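Local coordinates for prolyl-ACP dehydrogenase (Oscillatoria sp., PDB 4IRN), which oxidises a prolyl group carried on an acyl carrier protein, using FAD, in the biosynthesis of the cyanotoxin anatoxin-a, at residues A[280-291]-A[353-364]. Residues are numbered along the deposited sequence; the frame is centred on the assembly and turned at random.
Sequences RGFILAAAVGTM and ASMANLYISEAW
The carbonyl oxygen of R280 takes a nearly straight hydrogen bond from the side-chain amide of N357, with ND2 to O at 3.0 Å and an N-H...O angle of 167°. The oxygen lies in the amide plane of N357, and the donor sits in the carbonyl plane on a lone pair. This bond lies inside the C-terminal helical domain of the acyl-CoA dehydrogenase fold, at the turn where helix 268-282 breaks before helix 285-304 and both rest on helix 350-375. N357 reaches this carbonyl because its CG is turned away from the backbone N. The extended R280 side chain crosses N357 at about a right angle. S354 OG lies at the edge of the guanidinium, somewhat out of its plane, and the 3.1 Å bond to it from R280 NH1 is bent; S354 OG is also hydrogen-bonded to L350 O, and R280 NE bonds to S400 O. Close approach at the break is documented by the CA atoms of G281 and A353, 4.1 Å apart.

Beyond the turn, helices 285-291 and 353-364 run at 29° with axes 10.1 Å apart, with apolar side chains meeting between them. L284 lays CB on I360 CG2, while its CD1 reaches the S361 backbone and CD2 meets the W364 ring. A287 CB sits over one face of that indole, 3.8 Å from the six-membered ring centroid and 16° off the normal, a CH-pi contact. M291 SD approaches the five-membered ring of W364 obliquely, 5.2 Å from its centroid, a Met-aromatic contact; the chain bends at chi3, and CE ends against A363 CB at 3.8 Å.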
ATOM      1  N   ARG A 280       2.616 -24.095   8.490  1.00 18.83           N
ATOM      2  CA  ARG A 280       2.121 -22.750   8.172  1.00 18.31           C
ATOM      3  C   ARG A 280       1.578 -21.997   9.375  1.00 22.09           C
ATOM      4  O   ARG A 280       1.884 -20.818   9.541  1.00 22.69           O
ATOM      5  CB  ARG A 280       1.076 -22.784   7.037  1.00 16.25           C
ATOM      6  CG  ARG A 280       1.677 -23.089   5.682  1.00 17.19           C
ATOM      7  CD  ARG A 280       0.617 -23.412   4.662  1.00 20.02           C
ATOM      8  NE  ARG A 280       1.216 -23.782   3.379  1.00 21.07           N
ATOM      9  CZ  ARG A 280       0.527 -24.016   2.268  1.00 37.22           C
ATOM     10  NH1 ARG A 280      -0.795 -23.923   2.267  1.00 32.05           N
ATOM     11  NH2 ARG A 280       1.157 -24.328   1.146  1.00 22.24           N
ATOM     12  N   GLY A 281       0.817 -22.690  10.214  1.00 17.83           N
ATOM     13  CA  GLY A 281       0.200 -22.091  11.385  1.00 17.89           C
ATOM     14  C   GLY A 281       1.096 -21.865  12.587  1.00 22.00           C
ATOM     15  O   GLY A 281       0.801 -20.984  13.396  1.00 21.83           O
ATOM     16  N   PHE A 282       2.179 -22.668  12.746  1.00 17.43           N
ATOM     17  CA  PHE A 282       3.024 -22.584  13.936  1.00 16.31           C
ATOM     18  C   PHE A 282       4.511 -22.262  13.785  1.00 19.71           C
ATOM     19  O   PHE A 282       5.157 -21.959  14.793  1.00 19.18           O
ATOM     20  CB  PHE A 282       2.760 -23.782  14.864  1.00 17.80           C
ATOM     21  CG  PHE A 282       1.289 -23.932  15.178  1.00 18.73           C
ATOM     22  CD1 PHE A 282       0.654 -23.049  16.040  1.00 21.28           C
ATOM     23  CD2 PHE A 282       0.523 -24.905  14.551  1.00 19.88           C
ATOM     24  CE1 PHE A 282      -0.710 -23.147  16.275  1.00 21.39           C
ATOM     25  CE2 PHE A 282      -0.841 -25.004  14.796  1.00 22.03           C
ATOM     26  CZ  PHE A 282      -1.446 -24.121  15.653  1.00 19.98           C
ATOM     27  N   ILE A 283       5.056 -22.301  12.554  1.00 16.52           N
ATOM     28  CA  ILE A 283       6.464 -21.963  12.308  1.00 16.82           C
ATOM     29  C   ILE A 283       6.753 -20.477  12.627  1.00 22.33           C
ATOM     30  O   ILE A 283       7.880 -20.139  12.990  1.00 23.21           O
ATOM     31  CB  ILE A 283       6.934 -22.392  10.881  1.00 19.59           C
ATOM     32  CG1 ILE A 283       8.453 -22.611  10.816  1.00 19.68           C
ATOM     33  CG2 ILE A 283       6.442 -21.444   9.767  1.00 20.44           C
ATOM     34  CD1 ILE A 283       8.875 -23.831  10.009  1.00 24.94           C
ATOM     35  N   LEU A 284       5.726 -19.611  12.513  1.00 18.60           N
ATOM     36  CA  LEU A 284       5.828 -18.169  12.731  1.00 18.35           C
ATOM     37  C   LEU A 284       5.271 -17.699  14.078  1.00 21.50           C
ATOM     38  O   LEU A 284       5.122 -16.494  14.287  1.00 20.98           O
ATOM     39  CB  LEU A 284       5.191 -17.401  11.547  1.00 18.35           C
ATOM     40  CG  LEU A 284       5.885 -17.505  10.179  1.00 22.50           C
ATOM     41  CD1 LEU A 284       5.152 -16.678   9.141  1.00 22.13           C
ATOM     42  CD2 LEU A 284       7.336 -17.062  10.253  1.00 24.15           C
ATOM     43  N   ALA A 285       4.989 -18.644  14.998  1.00 17.08           N
ATOM     44  CA  ALA A 285       4.483 -18.345  16.338  1.00 16.04           C
ATOM     45  C   ALA A 285       5.512 -17.508  17.100  1.00 19.63           C
ATOM     46  O   ALA A 285       5.146 -16.524  17.748  1.00 19.70           O
ATOM     47  CB  ALA A 285       4.192 -19.635  17.088  1.00 16.50           C
ATOM     48  N   ALA A 286       6.804 -17.875  16.974  1.00 14.90           N
ATOM     49  CA  ALA A 286       7.917 -17.181  17.617  1.00 14.02           C
ATOM     50  C   ALA A 286       8.211 -15.829  16.974  1.00 17.74           C
ATOM     51  O   ALA A 286       8.674 -14.926  17.668  1.00 16.83           O
ATOM     52  CB  ALA A 286       9.143 -18.050  17.600  1.00 14.37           C
ATOM     53  N   ALA A 287       7.921 -15.685  15.657  1.00 14.79           N
ATOM     54  CA  ALA A 287       8.090 -14.449  14.881  1.00 14.06           C
ATOM     55  C   ALA A 287       7.223 -13.327  15.464  1.00 17.01           C
ATOM     56  O   ALA A 287       7.650 -12.171  15.457  1.00 16.24           O
ATOM     57  CB  ALA A 287       7.732 -14.684  13.424  1.00 14.87           C
ATOM     58  N   VAL A 288       6.040 -13.688  16.025  1.00 12.96           N
ATOM     59  CA  VAL A 288       5.102 -12.781  16.700  1.00 12.40           C
ATOM     60  C   VAL A 288       5.801 -12.205  17.949  1.00 16.83           C
ATOM     61  O   VAL A 288       5.652 -11.012  18.237  1.00 16.93           O
ATOM     62  CB  VAL A 288       3.739 -13.472  17.026  1.00 15.23           C
ATOM     63  CG1 VAL A 288       2.741 -12.487  17.631  1.00 14.71           C
ATOM     64  CG2 VAL A 288       3.139 -14.125  15.778  1.00 14.75           C
ATOM     65  N   GLY A 289       6.589 -13.049  18.630  1.00 12.60           N
ATOM     66  CA  GLY A 289       7.376 -12.680  19.806  1.00 12.04           C
ATOM     67  C   GLY A 289       8.489 -11.712  19.466  1.00 17.02           C
ATOM     68  O   GLY A 289       8.710 -10.739  20.195  1.00 17.49           O
ATOM     69  N   THR A 290       9.169 -11.960  18.322  1.00 13.13           N
ATOM     70  CA  THR A 290      10.237 -11.124  17.762  1.00 12.66           C
ATOM     71  C   THR A 290       9.666  -9.736  17.423  1.00 16.64           C
ATOM     72  O   THR A 290      10.309  -8.723  17.704  1.00 16.23           O
ATOM     73  CB  THR A 290      10.844 -11.812  16.527  1.00 19.19           C
ATOM     74  OG1 THR A 290      11.268 -13.132  16.882  1.00 18.93           O
ATOM     75  CG2 THR A 290      11.996 -11.030  15.908  1.00 15.30           C
ATOM     76  N   MET A 291       8.444  -9.707  16.849  1.00 12.70           N
ATOM     77  CA  MET A 291       7.725  -8.494  16.487  1.00 12.55           C
ATOM     78  C   MET A 291       7.423  -7.659  17.732  1.00 18.01           C
ATOM     79  O   MET A 291       7.529  -6.429  17.674  1.00 18.80           O
ATOM     80  CB  MET A 291       6.425  -8.839  15.748  1.00 14.86           C
ATOM     81  CG  MET A 291       6.637  -9.368  14.327  1.00 17.89           C
ATOM     82  SD  MET A 291       5.126  -9.996  13.548  1.00 21.33           S
ATOM     83  CE  MET A 291       4.290  -8.479  13.229  1.00 18.21           C
ATOM     84  N   ALA A 353      -4.333 -21.699   8.621  1.00 15.20           N
ATOM     85  CA  ALA A 353      -2.872 -21.788   8.700  1.00 14.64           C
ATOM     86  C   ALA A 353      -2.237 -21.007   7.555  1.00 19.71           C
ATOM     87  O   ALA A 353      -1.204 -20.366   7.757  1.00 19.70           O
ATOM     88  CB  ALA A 353      -2.431 -23.240   8.646  1.00 14.81           C
ATOM     89  N   SER A 354      -2.870 -21.047   6.360  1.00 16.62           N
ATOM     90  CA  SER A 354      -2.411 -20.345   5.163  1.00 16.82           C
ATOM     91  C   SER A 354      -2.567 -18.844   5.325  1.00 20.78           C
ATOM     92  O   SER A 354      -1.666 -18.102   4.947  1.00 20.00           O
ATOM     93  CB  SER A 354      -3.157 -20.836   3.931  1.00 21.11           C
ATOM     94  OG  SER A 354      -2.932 -22.223   3.728  1.00 31.79           O
ATOM     95  N   MET A 355      -3.695 -18.400   5.926  1.00 17.99           N
ATOM     96  CA  MET A 355      -3.984 -16.989   6.214  1.00 17.55           C
ATOM     97  C   MET A 355      -2.986 -16.446   7.241  1.00 21.35           C
ATOM     98  O   MET A 355      -2.508 -15.316   7.091  1.00 21.41           O
ATOM     99  CB  MET A 355      -5.415 -16.819   6.736  1.00 19.66           C
ATOM    100  CG  MET A 355      -6.469 -17.006   5.669  1.00 23.09           C
ATOM    101  SD  MET A 355      -8.146 -16.765   6.284  1.00 27.21           S
ATOM    102  CE  MET A 355      -8.259 -15.050   6.184  1.00 24.49           C
ATOM    103  N   ALA A 356      -2.659 -17.269   8.268  1.00 16.45           N
ATOM    104  CA  ALA A 356      -1.708 -16.933   9.320  1.00 15.90           C
ATOM    105  C   ALA A 356      -0.302 -16.765   8.742  1.00 21.03           C
ATOM    106  O   ALA A 356       0.328 -15.736   8.974  1.00 21.97           O
ATOM    107  CB  ALA A 356      -1.714 -18.004  10.398  1.00 16.38           C
ATOM    108  N   ASN A 357       0.150 -17.738   7.945  1.00 16.20           N
ATOM    109  CA  ASN A 357       1.457 -17.718   7.312  1.00 15.13           C
ATOM    110  C   ASN A 357       1.615 -16.523   6.384  1.00 18.02           C
ATOM    111  O   ASN A 357       2.622 -15.822   6.453  1.00 17.48           O
ATOM    112  CB  ASN A 357       1.688 -19.012   6.561  1.00 15.48           C
ATOM    113  CG  ASN A 357       3.140 -19.305   6.351  1.00 38.24           C
ATOM    114  OD1 ASN A 357       3.719 -18.960   5.327  1.00 36.47           O
ATOM    115  ND2 ASN A 357       3.757 -19.942   7.324  1.00 28.57           N
ATOM    116  N   LEU A 358       0.603 -16.271   5.541  1.00 12.90           N
ATOM    117  CA  LEU A 358       0.592 -15.165   4.585  1.00 11.62           C
ATOM    118  C   LEU A 358       0.644 -13.815   5.310  1.00 15.92           C
ATOM    119  O   LEU A 358       1.469 -12.968   4.957  1.00 15.28           O
ATOM    120  CB  LEU A 358      -0.618 -15.261   3.621  1.00 11.07           C
ATOM    121  CG  LEU A 358      -0.962 -14.052   2.721  1.00 15.15           C
ATOM    122  CD1 LEU A 358       0.056 -13.861   1.615  1.00 15.36           C
ATOM    123  CD2 LEU A 358      -2.312 -14.228   2.091  1.00 16.80           C
ATOM    124  N   TYR A 359      -0.205 -13.629   6.345  1.00 12.54           N
ATOM    125  CA  TYR A 359      -0.238 -12.390   7.109  1.00 11.37           C
ATOM    126  C   TYR A 359       1.040 -12.142   7.922  1.00 15.35           C
ATOM    127  O   TYR A 359       1.643 -11.089   7.760  1.00 16.27           O
ATOM    128  CB  TYR A 359      -1.490 -12.274   8.007  1.00 11.86           C
ATOM    129  CG  TYR A 359      -1.594 -10.904   8.634  1.00 12.61           C
ATOM    130  CD1 TYR A 359      -2.185  -9.848   7.945  1.00 14.65           C
ATOM    131  CD2 TYR A 359      -0.983 -10.627   9.854  1.00 12.85           C
ATOM    132  CE1 TYR A 359      -2.182  -8.556   8.461  1.00 15.77           C
ATOM    133  CE2 TYR A 359      -0.953  -9.333  10.370  1.00 13.74           C
ATOM    134  CZ  TYR A 359      -1.568  -8.302   9.676  1.00 21.13           C
ATOM    135  OH  TYR A 359      -1.612  -7.031  10.197  1.00 21.92           O
ATOM    136  N   ILE A 360       1.406 -13.064   8.814  1.00 11.32           N
ATOM    137  CA  ILE A 360       2.557 -12.954   9.711  1.00 11.16           C
ATOM    138  C   ILE A 360       3.896 -12.751   9.002  1.00 17.20           C
ATOM    139  O   ILE A 360       4.682 -11.932   9.459  1.00 17.62           O
ATOM    140  CB  ILE A 360       2.571 -14.064  10.810  1.00 13.72           C
ATOM    141  CG1 ILE A 360       1.229 -14.065  11.586  1.00 13.76           C
ATOM    142  CG2 ILE A 360       3.784 -13.894  11.754  1.00 13.91           C
ATOM    143  CD1 ILE A 360       0.967 -15.224  12.495  1.00 15.48           C
ATOM    144  N   SER A 361       4.145 -13.480   7.883  1.00 14.59           N
ATOM    145  CA  SER A 361       5.397 -13.386   7.146  1.00 14.61           C
ATOM    146  C   SER A 361       5.604 -12.004   6.581  1.00 20.15           C
ATOM    147  O   SER A 361       6.717 -11.470   6.665  1.00 21.64           O
ATOM    148  CB  SER A 361       5.444 -14.425   6.032  1.00 18.64           C
ATOM    149  OG  SER A 361       4.387 -14.240   5.111  1.00 31.20           O
ATOM    150  N   GLU A 362       4.534 -11.410   6.034  1.00 15.44           N
ATOM    151  CA  GLU A 362       4.569 -10.068   5.457  1.00 15.24           C
ATOM    152  C   GLU A 362       4.588  -8.984   6.521  1.00 18.10           C
ATOM    153  O   GLU A 362       5.245  -7.963   6.337  1.00 18.28           O
ATOM    154  CB  GLU A 362       3.412  -9.847   4.492  1.00 16.84           C
ATOM    155  CG  GLU A 362       3.569 -10.594   3.182  1.00 33.53           C
ATOM    156  CD  GLU A 362       2.349 -10.599   2.275  1.00 69.31           C
ATOM    157  OE1 GLU A 362       1.310  -9.977   2.603  1.00 73.50           O
ATOM    158  OE2 GLU A 362       2.463 -11.205   1.188  1.00 66.16           O
ATOM    159  N   ALA A 363       3.850  -9.200   7.620  1.00 13.53           N
ATOM    160  CA  ALA A 363       3.786  -8.309   8.766  1.00 13.24           C
ATOM    161  C   ALA A 363       5.177  -8.192   9.411  1.00 18.46           C
ATOM    162  O   ALA A 363       5.613  -7.083   9.747  1.00 19.02           O
ATOM    163  CB  ALA A 363       2.786  -8.849   9.774  1.00 13.87           C
ATOM    164  N   TRP A 364       5.883  -9.335   9.534  1.00 14.36           N
ATOM    165  CA  TRP A 364       7.222  -9.424  10.095  1.00 14.10           C
ATOM    166  C   TRP A 364       8.250  -8.626   9.289  1.00 16.22           C
ATOM    167  O   TRP A 364       9.009  -7.865   9.881  1.00 13.91           O
ATOM    168  CB  TRP A 364       7.658 -10.894  10.243  1.00 13.29           C
ATOM    169  CG  TRP A 364       8.873 -11.111  11.108  1.00 14.75           C
ATOM    170  CD1 TRP A 364       9.418 -10.236  12.010  1.00 17.83           C
ATOM    171  CD2 TRP A 364       9.671 -12.297  11.168  1.00 14.65           C
ATOM    172  NE1 TRP A 364      10.526 -10.794  12.603  1.00 17.44           N
ATOM    173  CE2 TRP A 364      10.702 -12.060  12.112  1.00 18.76           C
ATOM    174  CE3 TRP A 364       9.633 -13.533  10.498  1.00 15.98           C
ATOM    175  CZ2 TRP A 364      11.674 -13.020  12.413  1.00 18.00           C
ATOM    176  CZ3 TRP A 364      10.593 -14.487  10.801  1.00 17.61           C
ATOM    177  CH2 TRP A 364      11.591 -14.232  11.757  1.00 18.34           C
TER